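Local coordinates for SusD homolog (PDB 3IV0), which is of unknown function but probably binds glycans at the outer membrane of Bacteroides thetaiotaomicron, as SusD-like proteins do, at residues W14-S28 / D101-M115. Sequence-based numbering, arbitrary orientation.
Sequences WAQGNETNAEAFLLS and DANILLAEIDKVPGM
Trp14, in the loop before helix 19-28, presses one face of its indole on Glu108 of the facing segment, whose CB stands 3.4 Å from the centroid of the five-membered ring, almost on its normal, a CH-pi contact. CG anti to the carbonyl carbon (chi1 -56°) lays the indole across Glu108, its six-membered ring reaching Leu105 CG, 4.0 Å from CH2, and Ile109 CB, while Val112 CG2 touches the ring edge at CE3. Val112 also joins the two loops through a CA-H...O contact from its CA to Trp14 O (3.4 Å, 148° at H). The indole comes edge-on to Phe25, its CZ2 3.5 Å above the centre of the phenyl ring and Phe25 CE1 near the indole plane; Asp101 O meets that phenyl at its edge, 3.3 Å from CE1. Ile104 CG2 lies near both rings, 3.8 Å from Phe25 CZ. Deeper in, Leu26 CB rests on Leu105 CD1, and Ala22 CB faces Ile109 CD1. Replacing Trp14 by an alanine would probably open a gap between the segments, leaving Glu108 CB without its aromatic platform and one face of Phe25 without its cover. At the loop end the ring of Pro113 lies against Ala15 O and Gly17 O.

Elsewhere the margins are looser and more polar. Beyond Phe25, Ser28 OG and Asp101 OD2 are 4.2 Å apart and joined through one water, while another links Ser28 O to the same carboxylate oxygen. The extended chain of exposed Lys111 leads away from the contact and brings NZ to Glu108 OE1, which accepts the salt bridge on its syn lone pair.

Helix 117-142 backs this pair, with Phe123 against Glu23 and Lys124 against Ile109. Segments 19-28 and 101-108 run nearly antiparallel, at 156° with axes 9.8 Å apart, a helix pairing consistent with the TPR-like helical framework of SusD proteins.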
loop_
_atom_site.group_PDB
_atom_site.type_symbol
_atom_site.label_atom_id
_atom_site.label_comp_id
_atom_site.label_asym_id
_atom_site.label_seq_id
_atom_site.Cartn_x
_atom_site.Cartn_y
_atom_site.Cartn_z
ATOM N N TRP A 14 -1.490 16.815 -28.017
ATOM C CA TRP A 14 -2.812 16.185 -27.998
ATOM C C TRP A 14 -3.591 16.414 -29.297
ATOM O O TRP A 14 -4.014 15.460 -29.945
ATOM C CB TRP A 14 -3.625 16.677 -26.796
ATOM C CG TRP A 14 -2.914 16.450 -25.469
ATOM C CD1 TRP A 14 -2.151 17.348 -24.760
ATOM C CD2 TRP A 14 -2.918 15.238 -24.703
ATOM N NE1 TRP A 14 -1.665 16.747 -23.603
ATOM C CE2 TRP A 14 -2.131 15.464 -23.553
ATOM C CE3 TRP A 14 -3.493 13.984 -24.895
ATOM C CZ2 TRP A 14 -1.936 14.485 -22.588
ATOM C CZ3 TRP A 14 -3.289 13.020 -23.939
ATOM C CH2 TRP A 14 -2.512 13.274 -22.810
ATOM N N ALA A 15 -3.791 17.686 -29.659
ATOM C CA ALA A 15 -4.600 18.038 -30.837
ATOM C C ALA A 15 -4.035 17.468 -32.127
ATOM O O ALA A 15 -4.790 17.165 -33.046
ATOM C CB ALA A 15 -4.746 19.547 -30.957
ATOM N N GLN A 16 -2.719 17.307 -32.188
ATOM C CA GLN A 16 -2.094 16.642 -33.324
ATOM C C GLN A 16 -1.465 15.303 -32.938
ATOM O O GLN A 16 -0.524 14.840 -33.572
ATOM C CB GLN A 16 -1.051 17.569 -33.946
ATOM C CG GLN A 16 -1.572 18.985 -34.198
ATOM C CD GLN A 16 -2.813 18.984 -35.075
ATOM O OE1 GLN A 16 -2.936 18.160 -35.985
ATOM N NE2 GLN A 16 -3.739 19.906 -34.807
ATOM N N GLY A 17 -1.998 14.667 -31.899
ATOM C CA GLY A 17 -1.459 13.393 -31.428
ATOM C C GLY A 17 -2.275 12.191 -31.855
ATOM O O GLY A 17 -3.036 12.235 -32.821
ATOM N N ASN A 18 -2.154 11.109 -31.095
ATOM C CA ASN A 18 -2.732 9.834 -31.452
ATOM C C ASN A 18 -2.760 8.950 -30.218
ATOM O O ASN A 18 -2.220 9.355 -29.190
ATOM C CB ASN A 18 -1.880 9.163 -32.548
ATOM C CG ASN A 18 -0.396 9.109 -32.184
ATOM O OD1 ASN A 18 -0.012 8.603 -31.125
ATOM N ND2 ASN A 18 0.445 9.633 -33.061
ATOM N N GLU A 19 -3.405 7.787 -30.305
ATOM C CA GLU A 19 -3.513 6.849 -29.180
ATOM C C GLU A 19 -2.170 6.507 -28.568
ATOM O O GLU A 19 -2.048 6.393 -27.347
ATOM C CB GLU A 19 -4.219 5.541 -29.598
ATOM C CG GLU A 19 -4.270 4.445 -28.509
ATOM C CD GLU A 19 -4.988 3.155 -28.945
ATOM O OE1 GLU A 19 -5.898 3.225 -29.812
ATOM O OE2 GLU A 19 -4.649 2.070 -28.393
ATOM N N THR A 20 -1.169 6.279 -29.399
ATOM C CA THR A 20 0.139 5.863 -28.915
ATOM C C THR A 20 0.761 6.925 -28.009
ATOM O O THR A 20 1.278 6.613 -26.911
ATOM C CB THR A 20 1.064 5.551 -30.123
ATOM O OG1 THR A 20 0.485 4.459 -30.844
ATOM C CG2 THR A 20 2.444 5.174 -29.659
ATOM N N ASN A 21 0.673 8.186 -28.400
ATOM C CA ASN A 21 1.238 9.254 -27.596
ATOM C C ASN A 21 0.403 9.500 -26.336
ATOM O O ASN A 21 0.957 9.767 -25.261
ATOM C CB ASN A 21 1.369 10.507 -28.442
ATOM C CG ASN A 21 2.351 10.320 -29.574
ATOM O OD1 ASN A 21 3.028 9.288 -29.655
ATOM N ND2 ASN A 21 2.442 11.308 -30.444
ATOM N N ALA A 22 -0.904 9.372 -26.451
ATOM C CA ALA A 22 -1.756 9.497 -25.269
ATOM C C ALA A 22 -1.433 8.386 -24.275
ATOM O O ALA A 22 -1.377 8.650 -23.063
ATOM C CB ALA A 22 -3.241 9.484 -25.636
ATOM N N GLU A 23 -1.207 7.167 -24.751
ATOM C CA GLU A 23 -0.844 6.072 -23.873
ATOM C C GLU A 23 0.511 6.295 -23.228
ATOM O O GLU A 23 0.664 5.997 -22.051
ATOM C CB GLU A 23 -0.916 4.726 -24.576
ATOM C CG GLU A 23 -0.809 3.526 -23.618
ATOM C CD GLU A 23 -1.335 2.235 -24.216
ATOM O OE1 GLU A 23 -1.213 2.064 -25.458
ATOM O OE2 GLU A 23 -1.871 1.382 -23.463
ATOM N N ALA A 24 1.507 6.799 -23.955
ATOM C CA ALA A 24 2.793 7.139 -23.365
ATOM C C ALA A 24 2.637 8.171 -22.268
ATOM O O ALA A 24 3.302 8.074 -21.214
ATOM C CB ALA A 24 3.812 7.603 -24.459
ATOM N N PHE A 25 1.777 9.151 -22.482
ATOM C CA PHE A 25 1.537 10.147 -21.467
ATOM C C PHE A 25 0.907 9.499 -20.225
ATOM O O PHE A 25 1.343 9.764 -19.114
ATOM C CB PHE A 25 0.684 11.281 -22.012
ATOM C CG PHE A 25 0.635 12.474 -21.116
ATOM C CD1 PHE A 25 -0.268 12.528 -20.087
ATOM C CD2 PHE A 25 1.533 13.516 -21.256
ATOM C CE1 PHE A 25 -0.310 13.599 -19.258
ATOM C CE2 PHE A 25 1.481 14.613 -20.418
ATOM C CZ PHE A 25 0.563 14.639 -19.396
ATOM N N LEU A 26 -0.093 8.651 -20.420
ATOM C CA LEU A 26 -0.677 7.896 -19.302
ATOM C C LEU A 26 0.395 7.098 -18.573
ATOM O O LEU A 26 0.465 7.113 -17.334
ATOM C CB LEU A 26 -1.799 7.032 -19.815
ATOM C CG LEU A 26 -2.397 6.058 -18.791
ATOM C CD1 LEU A 26 -3.039 6.858 -17.647
ATOM C CD2 LEU A 26 -3.395 5.115 -19.458
ATOM N N LEU A 27 1.283 6.436 -19.295
ATOM C CA LEU A 27 2.265 5.649 -18.631
ATOM C C LEU A 27 3.246 6.508 -17.816
ATOM O O LEU A 27 3.803 6.018 -16.854
ATOM C CB LEU A 27 2.995 4.728 -19.617
ATOM C CG LEU A 27 2.183 3.516 -20.057
ATOM C CD1 LEU A 27 2.905 2.872 -21.239
ATOM C CD2 LEU A 27 2.029 2.504 -18.949
ATOM N N SER A 28 3.441 7.777 -18.178
ATOM C CA SER A 28 4.291 8.660 -17.409
ATOM C C SER A 28 3.645 8.966 -16.041
ATOM O O SER A 28 4.353 9.314 -15.113
ATOM C CB SER A 28 4.580 9.961 -18.183
ATOM O OG SER A 28 3.510 10.884 -18.140
ATOM N N ASP A 101 -0.299 15.556 -14.030
ATOM C CA ASP A 101 -0.361 14.904 -15.332
ATOM C C ASP A 101 -1.698 14.218 -15.565
ATOM O O ASP A 101 -2.245 14.242 -16.687
ATOM C CB ASP A 101 0.841 14.014 -15.559
ATOM C CG ASP A 101 2.116 14.833 -15.772
ATOM O OD1 ASP A 101 2.025 16.059 -16.061
ATOM O OD2 ASP A 101 3.211 14.275 -15.641
ATOM N N ALA A 102 -2.285 13.609 -14.532
ATOM C CA ALA A 102 -3.637 13.079 -14.663
ATOM C C ALA A 102 -4.602 14.191 -15.022
ATOM O O ALA A 102 -5.459 14.013 -15.876
ATOM C CB ALA A 102 -4.098 12.347 -13.358
ATOM N N ASN A 103 -4.499 15.312 -14.324
ATOM C CA ASN A 103 -5.364 16.454 -14.619
ATOM C C ASN A 103 -5.222 16.893 -16.072
ATOM O O ASN A 103 -6.225 17.193 -16.745
ATOM C CB ASN A 103 -5.066 17.614 -13.666
ATOM C CG ASN A 103 -5.469 17.330 -12.212
ATOM O OD1 ASN A 103 -6.277 16.447 -11.940
ATOM N ND2 ASN A 103 -4.940 18.110 -11.298
ATOM N N ILE A 104 -3.987 16.943 -16.560
ATOM C CA ILE A 104 -3.727 17.303 -17.947
ATOM C C ILE A 104 -4.348 16.315 -18.900
ATOM O O ILE A 104 -5.043 16.698 -19.835
ATOM C CB ILE A 104 -2.228 17.472 -18.211
ATOM C CG1 ILE A 104 -1.699 18.718 -17.495
ATOM C CG2 ILE A 104 -1.944 17.519 -19.739
ATOM C CD1 ILE A 104 -0.227 18.786 -17.336
ATOM N N LEU A 105 -4.099 15.032 -18.713
ATOM C CA LEU A 105 -4.688 14.036 -19.612
ATOM C C LEU A 105 -6.202 14.191 -19.645
ATOM O O LEU A 105 -6.836 14.149 -20.716
ATOM C CB LEU A 105 -4.275 12.608 -19.192
ATOM C CG LEU A 105 -4.813 11.475 -20.077
ATOM C CD1 LEU A 105 -3.914 10.232 -20.073
ATOM C CD2 LEU A 105 -6.200 11.035 -19.670
ATOM N N LEU A 106 -6.823 14.356 -18.492
ATOM C CA LEU A 106 -8.277 14.419 -18.458
ATOM C C LEU A 106 -8.780 15.675 -19.207
ATOM O O LEU A 106 -9.840 15.634 -19.843
ATOM C CB LEU A 106 -8.798 14.359 -17.015
ATOM C CG LEU A 106 -8.575 12.995 -16.361
ATOM C CD1 LEU A 106 -8.720 13.123 -14.840
ATOM C CD2 LEU A 106 -9.545 11.969 -16.950
ATOM N N ALA A 107 -8.026 16.759 -19.141
ATOM C CA ALA A 107 -8.398 18.025 -19.795
ATOM C C ALA A 107 -8.129 18.007 -21.290
ATOM O O ALA A 107 -8.773 18.798 -22.042
ATOM C CB ALA A 107 -7.624 19.158 -19.150
ATOM N N GLU A 108 -7.176 17.206 -21.762
ATOM C CA GLU A 108 -6.698 17.322 -23.146
ATOM C C GLU A 108 -7.008 16.134 -24.037
ATOM O O GLU A 108 -6.995 16.280 -25.263
ATOM C CB GLU A 108 -5.198 17.567 -23.168
ATOM C CG GLU A 108 -4.678 18.779 -22.418
ATOM C CD GLU A 108 -5.200 20.095 -22.963
ATOM O OE1 GLU A 108 -5.610 20.127 -24.136
ATOM O OE2 GLU A 108 -5.240 21.075 -22.204
ATOM N N ILE A 109 -7.228 14.950 -23.486
ATOM C CA ILE A 109 -7.307 13.738 -24.306
ATOM C C ILE A 109 -8.474 13.744 -25.339
ATOM O O ILE A 109 -8.371 13.087 -26.376
ATOM C CB ILE A 109 -7.348 12.426 -23.434
ATOM C CG1 ILE A 109 -6.990 11.212 -24.304
ATOM C CG2 ILE A 109 -8.705 12.249 -22.708
ATOM C CD1 ILE A 109 -6.647 9.973 -23.445
ATOM N N ASP A 110 -9.552 14.465 -25.055
ATOM C CA ASP A 110 -10.679 14.559 -26.011
ATOM C C ASP A 110 -10.256 15.248 -27.304
ATOM O O ASP A 110 -10.935 15.095 -28.332
ATOM C CB ASP A 110 -11.863 15.330 -25.405
ATOM C CG ASP A 110 -12.634 14.531 -24.389
ATOM O OD1 ASP A 110 -12.559 13.304 -24.452
ATOM O OD2 ASP A 110 -13.335 15.137 -23.533
ATOM N N LYS A 111 -9.147 15.969 -27.266
ATOM C CA LYS A 111 -8.605 16.616 -28.472
ATOM C C LYS A 111 -7.899 15.689 -29.445
ATOM O O LYS A 111 -7.692 16.054 -30.606
ATOM C CB LYS A 111 -7.687 17.762 -28.075
ATOM C CG LYS A 111 -8.420 18.850 -27.326
ATOM C CD LYS A 111 -7.469 19.953 -26.902
ATOM C CE LYS A 111 -8.174 21.016 -26.049
ATOM N NZ LYS A 111 -7.192 21.969 -25.460
ATOM N N VAL A 112 -7.505 14.500 -29.015
ATOM C CA VAL A 112 -6.798 13.556 -29.883
ATOM C C VAL A 112 -7.710 13.097 -31.032
ATOM O O VAL A 112 -8.779 12.509 -30.825
ATOM C CB VAL A 112 -6.324 12.329 -29.106
ATOM C CG1 VAL A 112 -5.639 11.369 -30.055
ATOM C CG2 VAL A 112 -5.369 12.755 -27.997
ATOM N N PRO A 113 -7.305 13.415 -32.274
ATOM C CA PRO A 113 -8.166 13.157 -33.425
ATOM C C PRO A 113 -8.383 11.687 -33.758
ATOM O O PRO A 113 -7.445 10.952 -34.010
ATOM C CB PRO A 113 -7.463 13.906 -34.569
ATOM C CG PRO A 113 -6.067 14.031 -34.171
ATOM C CD PRO A 113 -6.050 14.076 -32.644
ATOM N N GLY A 114 -9.647 11.275 -33.706
ATOM C CA GLY A 114 -10.088 9.967 -34.186
ATOM C C GLY A 114 -9.554 8.727 -33.502
ATOM O O GLY A 114 -9.584 7.638 -34.083
HETATM N N MSE A 115 -9.077 8.841 -32.263
HETATM C CA MSE A 115 -8.580 7.631 -31.618
HETATM C C MSE A 115 -9.743 6.754 -31.189
HETATM O O MSE A 115 -10.895 7.192 -31.107
HETATM C CB MSE A 115 -7.626 7.916 -30.453
HETATM C CG MSE A 115 -8.281 8.487 -29.249
HETATM SE SE MSE A 115 -7.178 8.810 -27.615
HETATM C CE MSE A 115 -7.099 7.158 -26.958
HETATM O O HOH W 1 3.613 12.057 -14.275
HETATM O O HOH W 2 4.661 13.512 -18.153
#